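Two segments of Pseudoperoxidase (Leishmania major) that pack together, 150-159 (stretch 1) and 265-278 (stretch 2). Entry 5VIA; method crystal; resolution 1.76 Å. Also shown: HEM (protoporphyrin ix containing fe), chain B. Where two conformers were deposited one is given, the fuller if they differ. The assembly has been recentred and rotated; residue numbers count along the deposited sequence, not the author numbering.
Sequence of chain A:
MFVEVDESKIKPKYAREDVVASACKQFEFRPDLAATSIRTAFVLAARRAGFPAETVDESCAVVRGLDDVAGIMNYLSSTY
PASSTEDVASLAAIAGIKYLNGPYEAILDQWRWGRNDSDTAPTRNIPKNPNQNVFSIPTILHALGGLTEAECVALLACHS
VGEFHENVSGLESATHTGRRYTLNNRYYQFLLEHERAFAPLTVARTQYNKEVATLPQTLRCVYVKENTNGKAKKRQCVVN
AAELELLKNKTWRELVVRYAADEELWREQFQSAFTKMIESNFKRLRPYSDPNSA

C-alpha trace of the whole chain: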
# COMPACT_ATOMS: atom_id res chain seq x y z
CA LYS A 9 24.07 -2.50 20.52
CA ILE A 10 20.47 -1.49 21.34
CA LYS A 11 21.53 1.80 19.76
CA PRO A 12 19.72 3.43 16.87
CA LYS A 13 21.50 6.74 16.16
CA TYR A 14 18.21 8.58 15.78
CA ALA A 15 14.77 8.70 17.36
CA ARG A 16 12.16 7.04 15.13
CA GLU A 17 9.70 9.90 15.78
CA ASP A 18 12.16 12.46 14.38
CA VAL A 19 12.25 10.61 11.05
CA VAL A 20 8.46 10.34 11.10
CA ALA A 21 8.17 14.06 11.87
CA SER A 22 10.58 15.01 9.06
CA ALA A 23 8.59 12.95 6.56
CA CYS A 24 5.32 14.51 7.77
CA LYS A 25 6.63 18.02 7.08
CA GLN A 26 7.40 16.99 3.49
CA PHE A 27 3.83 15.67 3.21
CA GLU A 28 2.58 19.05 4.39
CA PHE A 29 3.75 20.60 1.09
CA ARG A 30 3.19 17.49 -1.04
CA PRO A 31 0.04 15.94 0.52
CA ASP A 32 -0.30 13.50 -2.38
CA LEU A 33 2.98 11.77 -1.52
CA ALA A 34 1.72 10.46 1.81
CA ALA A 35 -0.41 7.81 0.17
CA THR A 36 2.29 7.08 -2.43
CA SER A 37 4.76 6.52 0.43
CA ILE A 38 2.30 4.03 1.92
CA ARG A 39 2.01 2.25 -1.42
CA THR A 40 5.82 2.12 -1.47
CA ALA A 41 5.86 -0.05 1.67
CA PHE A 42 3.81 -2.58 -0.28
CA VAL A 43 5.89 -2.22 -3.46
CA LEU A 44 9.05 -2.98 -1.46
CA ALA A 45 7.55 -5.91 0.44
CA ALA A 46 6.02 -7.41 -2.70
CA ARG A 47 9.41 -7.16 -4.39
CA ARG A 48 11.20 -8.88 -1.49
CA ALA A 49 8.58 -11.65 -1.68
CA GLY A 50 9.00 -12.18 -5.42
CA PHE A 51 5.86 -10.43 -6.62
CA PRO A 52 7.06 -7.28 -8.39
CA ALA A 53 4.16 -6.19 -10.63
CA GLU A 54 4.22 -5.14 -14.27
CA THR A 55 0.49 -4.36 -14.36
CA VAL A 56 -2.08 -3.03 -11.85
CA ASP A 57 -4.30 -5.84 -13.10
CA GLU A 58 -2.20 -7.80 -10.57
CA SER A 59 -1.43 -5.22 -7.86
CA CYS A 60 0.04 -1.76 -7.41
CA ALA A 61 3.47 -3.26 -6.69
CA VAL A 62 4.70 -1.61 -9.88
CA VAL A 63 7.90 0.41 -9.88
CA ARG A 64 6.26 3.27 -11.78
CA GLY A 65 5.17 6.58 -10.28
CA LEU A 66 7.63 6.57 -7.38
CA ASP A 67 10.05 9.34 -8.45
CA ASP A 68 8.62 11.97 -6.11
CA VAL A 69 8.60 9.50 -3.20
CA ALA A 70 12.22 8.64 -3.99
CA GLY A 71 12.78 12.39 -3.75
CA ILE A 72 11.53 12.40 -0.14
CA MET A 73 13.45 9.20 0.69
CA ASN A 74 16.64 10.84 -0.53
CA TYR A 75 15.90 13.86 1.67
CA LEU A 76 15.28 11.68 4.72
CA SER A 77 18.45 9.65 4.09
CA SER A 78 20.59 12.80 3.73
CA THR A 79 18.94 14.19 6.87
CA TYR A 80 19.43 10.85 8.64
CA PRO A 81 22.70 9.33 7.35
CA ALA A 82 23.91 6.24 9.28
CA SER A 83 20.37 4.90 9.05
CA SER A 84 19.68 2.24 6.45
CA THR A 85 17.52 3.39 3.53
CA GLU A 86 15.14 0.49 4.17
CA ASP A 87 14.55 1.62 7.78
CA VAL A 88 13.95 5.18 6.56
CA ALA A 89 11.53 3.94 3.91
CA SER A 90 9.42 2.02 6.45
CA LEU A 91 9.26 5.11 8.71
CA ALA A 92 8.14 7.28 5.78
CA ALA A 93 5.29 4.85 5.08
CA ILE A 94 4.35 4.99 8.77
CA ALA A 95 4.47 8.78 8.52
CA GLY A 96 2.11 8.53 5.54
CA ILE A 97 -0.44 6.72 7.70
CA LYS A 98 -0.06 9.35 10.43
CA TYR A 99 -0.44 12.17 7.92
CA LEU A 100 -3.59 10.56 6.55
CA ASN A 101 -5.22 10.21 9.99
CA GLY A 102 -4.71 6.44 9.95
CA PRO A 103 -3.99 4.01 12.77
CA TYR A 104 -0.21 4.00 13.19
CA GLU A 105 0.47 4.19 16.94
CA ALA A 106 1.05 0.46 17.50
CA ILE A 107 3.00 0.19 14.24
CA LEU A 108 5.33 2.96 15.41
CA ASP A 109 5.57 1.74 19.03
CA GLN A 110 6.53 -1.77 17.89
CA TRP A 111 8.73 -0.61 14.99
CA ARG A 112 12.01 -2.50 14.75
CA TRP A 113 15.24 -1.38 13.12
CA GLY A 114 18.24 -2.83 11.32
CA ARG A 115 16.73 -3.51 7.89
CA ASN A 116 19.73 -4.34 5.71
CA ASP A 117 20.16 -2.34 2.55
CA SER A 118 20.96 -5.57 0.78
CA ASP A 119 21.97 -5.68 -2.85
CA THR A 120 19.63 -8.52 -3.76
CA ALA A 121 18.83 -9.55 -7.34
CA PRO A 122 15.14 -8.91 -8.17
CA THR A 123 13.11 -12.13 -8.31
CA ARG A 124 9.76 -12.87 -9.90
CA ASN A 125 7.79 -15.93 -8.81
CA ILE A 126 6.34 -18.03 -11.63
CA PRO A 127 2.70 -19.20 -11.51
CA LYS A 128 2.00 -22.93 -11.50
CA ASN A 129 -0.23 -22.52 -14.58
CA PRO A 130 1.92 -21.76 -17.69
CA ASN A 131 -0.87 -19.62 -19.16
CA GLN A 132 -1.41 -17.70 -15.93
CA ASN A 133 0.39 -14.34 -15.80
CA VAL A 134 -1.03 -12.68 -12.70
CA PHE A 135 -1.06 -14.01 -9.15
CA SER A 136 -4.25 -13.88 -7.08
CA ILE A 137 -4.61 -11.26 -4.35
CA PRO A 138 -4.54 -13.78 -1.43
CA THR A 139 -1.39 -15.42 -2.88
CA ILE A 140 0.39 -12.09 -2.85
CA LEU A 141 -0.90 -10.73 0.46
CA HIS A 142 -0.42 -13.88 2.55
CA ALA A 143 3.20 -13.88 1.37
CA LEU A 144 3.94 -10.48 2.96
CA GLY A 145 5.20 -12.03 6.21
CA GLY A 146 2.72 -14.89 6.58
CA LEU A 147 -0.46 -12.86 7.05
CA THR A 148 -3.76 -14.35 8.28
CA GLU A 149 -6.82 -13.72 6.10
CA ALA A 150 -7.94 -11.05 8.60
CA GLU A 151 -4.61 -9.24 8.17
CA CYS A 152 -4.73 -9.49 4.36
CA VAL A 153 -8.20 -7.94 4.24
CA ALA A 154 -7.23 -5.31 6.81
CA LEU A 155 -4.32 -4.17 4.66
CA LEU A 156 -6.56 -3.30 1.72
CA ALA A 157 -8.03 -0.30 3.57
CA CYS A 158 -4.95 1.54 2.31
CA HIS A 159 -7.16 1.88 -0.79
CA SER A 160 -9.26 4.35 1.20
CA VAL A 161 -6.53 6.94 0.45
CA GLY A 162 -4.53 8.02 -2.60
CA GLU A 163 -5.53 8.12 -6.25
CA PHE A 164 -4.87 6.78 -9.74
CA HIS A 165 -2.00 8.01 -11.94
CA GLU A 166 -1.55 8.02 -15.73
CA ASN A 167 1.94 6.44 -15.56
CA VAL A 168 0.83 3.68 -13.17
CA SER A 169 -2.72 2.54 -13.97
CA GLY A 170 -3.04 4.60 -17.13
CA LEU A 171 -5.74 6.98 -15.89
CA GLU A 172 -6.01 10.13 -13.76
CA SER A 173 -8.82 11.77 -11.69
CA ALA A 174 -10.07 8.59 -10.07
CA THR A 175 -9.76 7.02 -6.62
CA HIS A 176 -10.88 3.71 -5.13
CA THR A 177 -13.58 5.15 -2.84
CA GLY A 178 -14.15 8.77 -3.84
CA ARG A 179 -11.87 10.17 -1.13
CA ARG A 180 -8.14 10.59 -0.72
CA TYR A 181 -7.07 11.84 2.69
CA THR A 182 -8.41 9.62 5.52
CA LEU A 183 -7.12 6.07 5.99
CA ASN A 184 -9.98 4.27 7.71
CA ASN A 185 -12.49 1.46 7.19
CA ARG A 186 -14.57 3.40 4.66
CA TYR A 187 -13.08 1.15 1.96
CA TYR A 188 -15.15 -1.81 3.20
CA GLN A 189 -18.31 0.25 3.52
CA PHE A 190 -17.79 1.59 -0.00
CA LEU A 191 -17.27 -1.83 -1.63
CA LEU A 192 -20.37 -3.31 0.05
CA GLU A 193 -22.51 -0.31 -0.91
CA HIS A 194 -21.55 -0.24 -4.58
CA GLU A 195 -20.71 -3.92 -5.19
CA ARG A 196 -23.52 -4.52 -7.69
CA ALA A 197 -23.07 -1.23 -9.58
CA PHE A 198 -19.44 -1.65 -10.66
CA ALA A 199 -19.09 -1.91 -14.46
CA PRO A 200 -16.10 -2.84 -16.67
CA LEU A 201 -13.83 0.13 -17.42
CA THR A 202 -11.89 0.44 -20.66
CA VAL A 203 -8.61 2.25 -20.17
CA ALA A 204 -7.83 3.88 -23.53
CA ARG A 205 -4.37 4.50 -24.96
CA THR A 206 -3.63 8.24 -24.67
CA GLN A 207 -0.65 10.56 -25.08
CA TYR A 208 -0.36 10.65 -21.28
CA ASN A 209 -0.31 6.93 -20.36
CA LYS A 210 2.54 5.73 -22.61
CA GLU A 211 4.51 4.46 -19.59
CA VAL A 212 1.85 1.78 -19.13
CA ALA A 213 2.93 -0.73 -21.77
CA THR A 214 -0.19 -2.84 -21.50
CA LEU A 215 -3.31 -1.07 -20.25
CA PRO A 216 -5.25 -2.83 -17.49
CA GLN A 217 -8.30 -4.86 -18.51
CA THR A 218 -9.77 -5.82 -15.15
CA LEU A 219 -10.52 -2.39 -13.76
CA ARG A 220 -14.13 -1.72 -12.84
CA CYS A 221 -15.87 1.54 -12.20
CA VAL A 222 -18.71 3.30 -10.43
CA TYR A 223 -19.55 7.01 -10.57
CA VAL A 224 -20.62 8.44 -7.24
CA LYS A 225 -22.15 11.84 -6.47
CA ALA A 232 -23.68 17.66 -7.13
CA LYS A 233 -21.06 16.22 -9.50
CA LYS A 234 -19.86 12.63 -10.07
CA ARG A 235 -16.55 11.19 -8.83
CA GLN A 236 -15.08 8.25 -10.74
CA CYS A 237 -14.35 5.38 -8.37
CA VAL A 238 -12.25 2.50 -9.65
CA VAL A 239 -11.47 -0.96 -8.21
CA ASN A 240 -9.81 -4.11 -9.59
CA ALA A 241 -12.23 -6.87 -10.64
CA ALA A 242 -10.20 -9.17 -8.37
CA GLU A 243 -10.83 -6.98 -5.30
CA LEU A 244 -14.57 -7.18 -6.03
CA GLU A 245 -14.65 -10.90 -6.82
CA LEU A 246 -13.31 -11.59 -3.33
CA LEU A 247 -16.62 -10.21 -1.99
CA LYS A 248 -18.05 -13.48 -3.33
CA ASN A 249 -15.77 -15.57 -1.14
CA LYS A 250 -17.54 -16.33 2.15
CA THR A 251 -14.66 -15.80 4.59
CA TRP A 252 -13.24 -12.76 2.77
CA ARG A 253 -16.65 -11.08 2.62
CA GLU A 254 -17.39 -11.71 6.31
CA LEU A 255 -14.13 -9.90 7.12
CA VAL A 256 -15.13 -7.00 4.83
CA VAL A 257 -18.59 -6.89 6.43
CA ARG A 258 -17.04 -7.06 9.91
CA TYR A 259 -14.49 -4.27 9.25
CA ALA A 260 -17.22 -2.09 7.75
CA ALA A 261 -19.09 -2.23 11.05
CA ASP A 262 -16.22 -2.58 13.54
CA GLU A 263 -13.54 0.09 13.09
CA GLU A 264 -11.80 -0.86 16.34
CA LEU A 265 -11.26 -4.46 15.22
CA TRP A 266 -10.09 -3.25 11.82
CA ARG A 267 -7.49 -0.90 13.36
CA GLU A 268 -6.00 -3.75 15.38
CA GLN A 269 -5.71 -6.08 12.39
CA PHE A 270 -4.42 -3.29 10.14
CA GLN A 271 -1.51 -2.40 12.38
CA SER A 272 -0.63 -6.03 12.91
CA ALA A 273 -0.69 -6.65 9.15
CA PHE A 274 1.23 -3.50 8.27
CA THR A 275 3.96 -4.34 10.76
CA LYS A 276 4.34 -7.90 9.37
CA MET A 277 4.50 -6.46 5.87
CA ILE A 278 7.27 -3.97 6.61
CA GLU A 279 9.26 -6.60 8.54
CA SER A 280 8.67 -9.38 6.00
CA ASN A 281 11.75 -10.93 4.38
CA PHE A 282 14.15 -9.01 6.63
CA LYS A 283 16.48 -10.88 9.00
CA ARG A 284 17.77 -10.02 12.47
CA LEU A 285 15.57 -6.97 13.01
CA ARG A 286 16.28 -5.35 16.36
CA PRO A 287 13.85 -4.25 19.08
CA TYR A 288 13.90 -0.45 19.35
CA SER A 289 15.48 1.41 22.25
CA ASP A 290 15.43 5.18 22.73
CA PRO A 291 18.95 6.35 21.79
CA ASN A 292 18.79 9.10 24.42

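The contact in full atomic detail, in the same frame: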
# COMPACT_ATOMS: atom_id res chain seq x y z
N ALA A 150 -7.53 -12.30 7.96
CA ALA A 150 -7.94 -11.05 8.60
C ALA A 150 -6.95 -9.92 8.32
O ALA A 150 -7.35 -8.79 8.01
CB ALA A 150 -8.12 -11.26 10.09
N GLU A 151 -5.66 -10.23 8.42
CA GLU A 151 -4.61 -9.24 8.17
C GLU A 151 -4.57 -8.84 6.70
O GLU A 151 -4.40 -7.65 6.38
CB GLU A 151 -3.25 -9.76 8.65
CG GLU A 151 -3.07 -9.72 10.18
CD GLU A 151 -1.93 -10.61 10.68
OE1 GLU A 151 -1.51 -11.54 9.96
OE2 GLU A 151 -1.46 -10.38 11.82
N CYS A 152 -4.73 -9.81 5.79
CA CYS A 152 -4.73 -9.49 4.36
C CYS A 152 -5.82 -8.48 4.04
O CYS A 152 -5.58 -7.46 3.38
CB CYS A 152 -4.99 -10.75 3.53
SG CYS A 152 -3.65 -11.95 3.53
N VAL A 153 -7.03 -8.78 4.52
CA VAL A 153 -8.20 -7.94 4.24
C VAL A 153 -8.04 -6.57 4.89
O VAL A 153 -8.40 -5.54 4.30
CB VAL A 153 -9.48 -8.63 4.74
CG1 VAL A 153 -10.69 -7.70 4.67
CG2 VAL A 153 -9.72 -9.92 3.95
N ALA A 154 -7.46 -6.56 6.09
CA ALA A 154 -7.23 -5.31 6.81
C ALA A 154 -6.29 -4.37 6.05
O ALA A 154 -6.42 -3.14 6.13
CB ALA A 154 -6.68 -5.61 8.21
N LEU A 155 -5.34 -4.96 5.33
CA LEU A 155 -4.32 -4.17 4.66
C LEU A 155 -4.91 -3.40 3.49
O LEU A 155 -4.41 -2.34 3.11
CB LEU A 155 -3.22 -5.11 4.17
CG LEU A 155 -1.77 -4.67 4.05
CD1 LEU A 155 -1.30 -3.71 5.17
CD2 LEU A 155 -0.92 -5.94 4.03
N LEU A 156 -5.99 -3.93 2.92
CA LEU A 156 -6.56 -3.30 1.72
C LEU A 156 -7.26 -1.97 1.98
O LEU A 156 -7.57 -1.23 1.03
CB LEU A 156 -7.44 -4.29 0.94
CG LEU A 156 -6.64 -5.35 0.17
CD1 LEU A 156 -7.54 -6.38 -0.43
CD2 LEU A 156 -5.79 -4.72 -0.93
N ALA A 157 -7.48 -1.62 3.25
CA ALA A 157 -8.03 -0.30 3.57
C ALA A 157 -7.07 0.83 3.24
O ALA A 157 -7.46 2.00 3.33
CB ALA A 157 -8.43 -0.22 5.02
N CYS A 158 -5.83 0.51 2.87
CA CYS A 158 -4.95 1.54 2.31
C CYS A 158 -5.55 2.11 1.03
O CYS A 158 -5.19 3.20 0.61
CB CYS A 158 -3.55 1.01 2.02
SG CYS A 158 -2.58 0.63 3.52
N HIS A 159 -6.46 1.37 0.40
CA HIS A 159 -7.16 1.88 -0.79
C HIS A 159 -8.19 2.97 -0.47
O HIS A 159 -8.81 3.54 -1.37
CB HIS A 159 -7.82 0.74 -1.53
CG HIS A 159 -6.87 -0.07 -2.35
ND1 HIS A 159 -7.24 -1.22 -3.01
CD2 HIS A 159 -5.56 0.11 -2.62
CE1 HIS A 159 -6.21 -1.71 -3.66
NE2 HIS A 159 -5.17 -0.93 -3.44
N LEU A 265 -11.85 -3.18 15.60
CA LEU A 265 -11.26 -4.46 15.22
C LEU A 265 -10.38 -4.26 14.00
O LEU A 265 -9.26 -4.78 13.94
CB LEU A 265 -12.33 -5.50 14.92
CG LEU A 265 -11.80 -6.81 14.34
CD1 LEU A 265 -10.86 -7.51 15.33
CD2 LEU A 265 -12.94 -7.72 13.96
N TRP A 266 -10.87 -3.50 13.02
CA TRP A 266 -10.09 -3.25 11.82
C TRP A 266 -8.74 -2.59 12.15
O TRP A 266 -7.71 -3.01 11.61
CB TRP A 266 -10.84 -2.41 10.78
CG TRP A 266 -9.87 -1.90 9.74
CD1 TRP A 266 -9.33 -2.61 8.70
CD2 TRP A 266 -9.28 -0.59 9.68
NE1 TRP A 266 -8.46 -1.81 7.99
CE2 TRP A 266 -8.41 -0.58 8.58
CE3 TRP A 266 -9.42 0.56 10.46
CZ2 TRP A 266 -7.67 0.55 8.23
CZ3 TRP A 266 -8.69 1.69 10.11
CH2 TRP A 266 -7.83 1.67 9.01
N ARG A 267 -8.74 -1.58 13.02
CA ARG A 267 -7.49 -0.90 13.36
C ARG A 267 -6.44 -1.85 13.94
O ARG A 267 -5.24 -1.75 13.65
CB ARG A 267 -7.73 0.26 14.33
CG ARG A 267 -8.38 1.48 13.69
CD ARG A 267 -8.28 2.71 14.59
NE ARG A 267 -9.01 2.55 15.84
CZ ARG A 267 -10.20 3.10 16.08
NH1 ARG A 267 -10.78 3.86 15.16
NH2 ARG A 267 -10.80 2.91 17.25
N GLU A 268 -6.90 -2.78 14.77
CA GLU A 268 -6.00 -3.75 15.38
C GLU A 268 -5.35 -4.63 14.32
O GLU A 268 -4.12 -4.79 14.29
CB GLU A 268 -6.77 -4.62 16.37
CG GLU A 268 -5.93 -5.74 16.96
CD GLU A 268 -6.76 -6.72 17.76
OE1 GLU A 268 -6.63 -6.73 19.00
OE2 GLU A 268 -7.54 -7.48 17.13
N GLN A 269 -6.18 -5.19 13.44
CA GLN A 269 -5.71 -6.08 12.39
C GLN A 269 -4.84 -5.35 11.36
O GLN A 269 -3.86 -5.91 10.84
CB GLN A 269 -6.92 -6.75 11.72
CG GLN A 269 -7.72 -7.62 12.68
CD GLN A 269 -6.90 -8.80 13.17
OE1 GLN A 269 -6.18 -9.43 12.38
NE2 GLN A 269 -6.99 -9.12 14.47
N PHE A 270 -5.18 -4.10 11.08
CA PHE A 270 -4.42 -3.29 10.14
C PHE A 270 -2.99 -3.10 10.62
O PHE A 270 -2.04 -3.30 9.86
CB PHE A 270 -5.08 -1.90 9.96
CG PHE A 270 -4.29 -0.98 9.07
CD1 PHE A 270 -4.39 -1.06 7.70
CD2 PHE A 270 -3.43 -0.03 9.62
CE1 PHE A 270 -3.65 -0.22 6.87
CE2 PHE A 270 -2.69 0.83 8.80
CZ PHE A 270 -2.81 0.73 7.42
N GLN A 271 -2.84 -2.72 11.88
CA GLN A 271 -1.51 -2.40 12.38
C GLN A 271 -0.69 -3.66 12.48
O GLN A 271 0.51 -3.66 12.19
CB GLN A 271 -1.60 -1.66 13.73
CG GLN A 271 -2.31 -0.29 13.59
CD GLN A 271 -2.28 0.52 14.86
OE1 GLN A 271 -1.31 1.22 15.13
NE2 GLN A 271 -3.35 0.44 15.64
N SER A 272 -1.33 -4.76 12.86
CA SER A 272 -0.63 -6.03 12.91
C SER A 272 -0.16 -6.47 11.52
O SER A 272 0.98 -6.91 11.33
CB SER A 272 -1.52 -7.10 13.55
OG SER A 272 -0.96 -8.37 13.34
N ALA A 273 -1.04 -6.33 10.53
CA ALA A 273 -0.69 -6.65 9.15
C ALA A 273 0.42 -5.75 8.62
O ALA A 273 1.37 -6.22 7.97
CB ALA A 273 -1.92 -6.54 8.24
N PHE A 274 0.28 -4.45 8.86
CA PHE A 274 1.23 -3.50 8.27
C PHE A 274 2.62 -3.74 8.84
O PHE A 274 3.61 -3.73 8.11
CB PHE A 274 0.78 -2.05 8.48
CG PHE A 274 1.38 -1.09 7.49
CD1 PHE A 274 2.64 -0.56 7.71
CD2 PHE A 274 0.69 -0.73 6.34
CE1 PHE A 274 3.22 0.33 6.80
CE2 PHE A 274 1.27 0.17 5.42
CZ PHE A 274 2.53 0.68 5.65
N THR A 275 2.69 -3.99 10.14
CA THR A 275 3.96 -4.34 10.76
C THR A 275 4.58 -5.61 10.16
O THR A 275 5.78 -5.62 9.84
CB THR A 275 3.80 -4.44 12.29
OG1 THR A 275 3.69 -3.12 12.84
CG2 THR A 275 5.01 -5.14 12.92
N LYS A 276 3.81 -6.69 10.01
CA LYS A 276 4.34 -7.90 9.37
C LYS A 276 4.85 -7.60 7.97
O LYS A 276 5.90 -8.08 7.56
CB LYS A 276 3.26 -8.98 9.27
CG LYS A 276 2.92 -9.75 10.56
CD LYS A 276 2.02 -10.95 10.19
CE LYS A 276 1.68 -11.88 11.36
NZ LYS A 276 0.67 -12.93 10.95
N MET A 277 4.09 -6.80 7.23
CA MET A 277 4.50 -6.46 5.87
C MET A 277 5.85 -5.76 5.83
O MET A 277 6.72 -6.12 5.05
CB MET A 277 3.45 -5.59 5.18
CG MET A 277 3.81 -5.27 3.74
SD MET A 277 2.60 -4.22 2.93
CE MET A 277 2.82 -2.70 3.86
N ILE A 278 6.04 -4.75 6.69
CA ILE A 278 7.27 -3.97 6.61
C ILE A 278 8.45 -4.68 7.27
O ILE A 278 9.58 -4.22 7.14
CB ILE A 278 7.10 -2.55 7.19
CG1 ILE A 278 6.67 -2.60 8.66
CG2 ILE A 278 6.10 -1.75 6.35
CD1 ILE A 278 6.66 -1.24 9.34
CHA HEM B . -3.06 2.41 -5.34
CHB HEM B . -4.51 -1.97 -6.91
CHC HEM B . -2.54 -3.88 -2.90
CHD HEM B . -1.77 0.56 -1.03
C1A HEM B . -3.54 1.38 -6.12
C2A HEM B . -3.98 1.53 -7.49
C3A HEM B . -4.37 0.34 -7.93
C4A HEM B . -4.20 -0.62 -6.85
CMA HEM B . -4.92 0.03 -9.34
CAA HEM B . -3.93 2.85 -8.30
CBA HEM B . -2.44 3.00 -8.67
CGA HEM B . -2.16 4.25 -9.47
O1A HEM B . -2.70 4.37 -10.60
O2A HEM B . -1.36 5.11 -9.00
C1B HEM B . -4.09 -2.90 -5.98
C2B HEM B . -4.28 -4.33 -6.03
C3B HEM B . -3.73 -4.88 -4.94
C4B HEM B . -3.19 -3.79 -4.12
CMB HEM B . -4.98 -5.08 -7.17
CAB HEM B . -3.73 -6.40 -4.65
CBB HEM B . -2.78 -6.99 -3.91
C1C HEM B . -2.17 -2.86 -2.04
C2C HEM B . -1.60 -3.02 -0.70
C3C HEM B . -1.38 -1.77 -0.19
C4C HEM B . -1.82 -0.81 -1.19
CMC HEM B . -1.29 -4.39 -0.04
CAC HEM B . -0.79 -1.27 1.15
CBC HEM B . -0.21 -2.09 2.05
C1D HEM B . -2.06 1.48 -2.00
C2D HEM B . -1.99 2.92 -1.84
C3D HEM B . -2.40 3.50 -3.19
C4D HEM B . -2.67 2.35 -4.03
CMD HEM B . -1.59 3.70 -0.57
CAD HEM B . -2.47 5.00 -3.57
CBD HEM B . -1.06 5.36 -4.06
CGD HEM B . -0.96 6.79 -4.51
O1D HEM B . 0.08 7.17 -5.12
O2D HEM B . -1.93 7.55 -4.27
NA HEM B . -3.69 0.05 -5.75
NB HEM B . -3.43 -2.60 -4.81
NC HEM B . -2.29 -1.49 -2.30
ND HEM B . -2.48 1.19 -3.30
FE HEM B . -2.94 -0.72 -4.09

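Two helices cross here almost at a right angle, 96° between their N-to-C directions, and their axes come within 7.9 Å. Each of the nearest backbone pairs has one alanine, from stretch 2 in the first and stretch 1 in the second: the CA of Glu-151 lies 4.8 Å from the CA of Ala-273, and the CA of Ala-154 lies 4.8 Å from the CA of Phe-270. Together the stretches bury 629 Å².

Ala-150 opens the contact, its CB pointing toward stretch 2 and resting 3.5 Å from OE1 of Gln-269, whose side chain is otherwise tied along its own helix by a hydrogen bond from NE2 to OE2 of Glu-268 at 3.2 Å. Glu-151 is the polar anchor. Its CA-to-CB bond runs sideways, but the m, t side chain sits among Gln-269, Ser-272, Ala-273 and Lys-276, and its carboxylate reaches Ser-272 and Lys-276. OE2 accepts a hydrogen bond from OG of Ser-272 at 2.6 Å, and OE1 forms a salt bridge with NZ of Lys-276 at 2.8 Å, so each carboxylate oxygen of this buried residue has a polar partner on stretch 2, and the lysine supplies the opposite charge. The methyl of Ala-273 lets the backbones close in, with its CB 3.3 Å from O of Glu-151.

Cys-152 and Val-153 make no contact with stretch 2, and the next turn of helix brings Ala-154 to the interface. Its CB points toward stretch 2 and sits 3.7 Å from CB of Gln-269. Its carbonyl does a second job: NE1 of Trp-266 donates to O of Ala-154 at 3.1 Å, an indole hydrogen bond at the ring edge, while the edge of Phe-270 also meets this oxygen, with CD1 3.3 Å away.

Leu-155 starts out away from the partner, yet its side chain returns to it. CD1 of Leu-155 packs 3.8 Å from CD2 of Phe-274, and CD2 of Leu-155 lies 4.1 Å from SD of Met-277, making a greasy patch that continues onto the heme, where CG of Leu-155 and CE of Met-277 each come within 3.6 Å of HEM CBC.

Leu-156 turns away from stretch 2, leaving Ala-157 to place its CB 3.4 Å from CZ2 of Trp-266; a methyl fits closely beside the broad indole. Cys-158 then sets SG at the edge of the Phe-270 ring, 3.6 Å from CE1, and 3.5 Å from HEM CAC. His-159 does not reach stretch 2 at all: its NE2 binds the heme FE at 2.3 Å. The helix packing thus gives way, within a few residues, to the heme ligand.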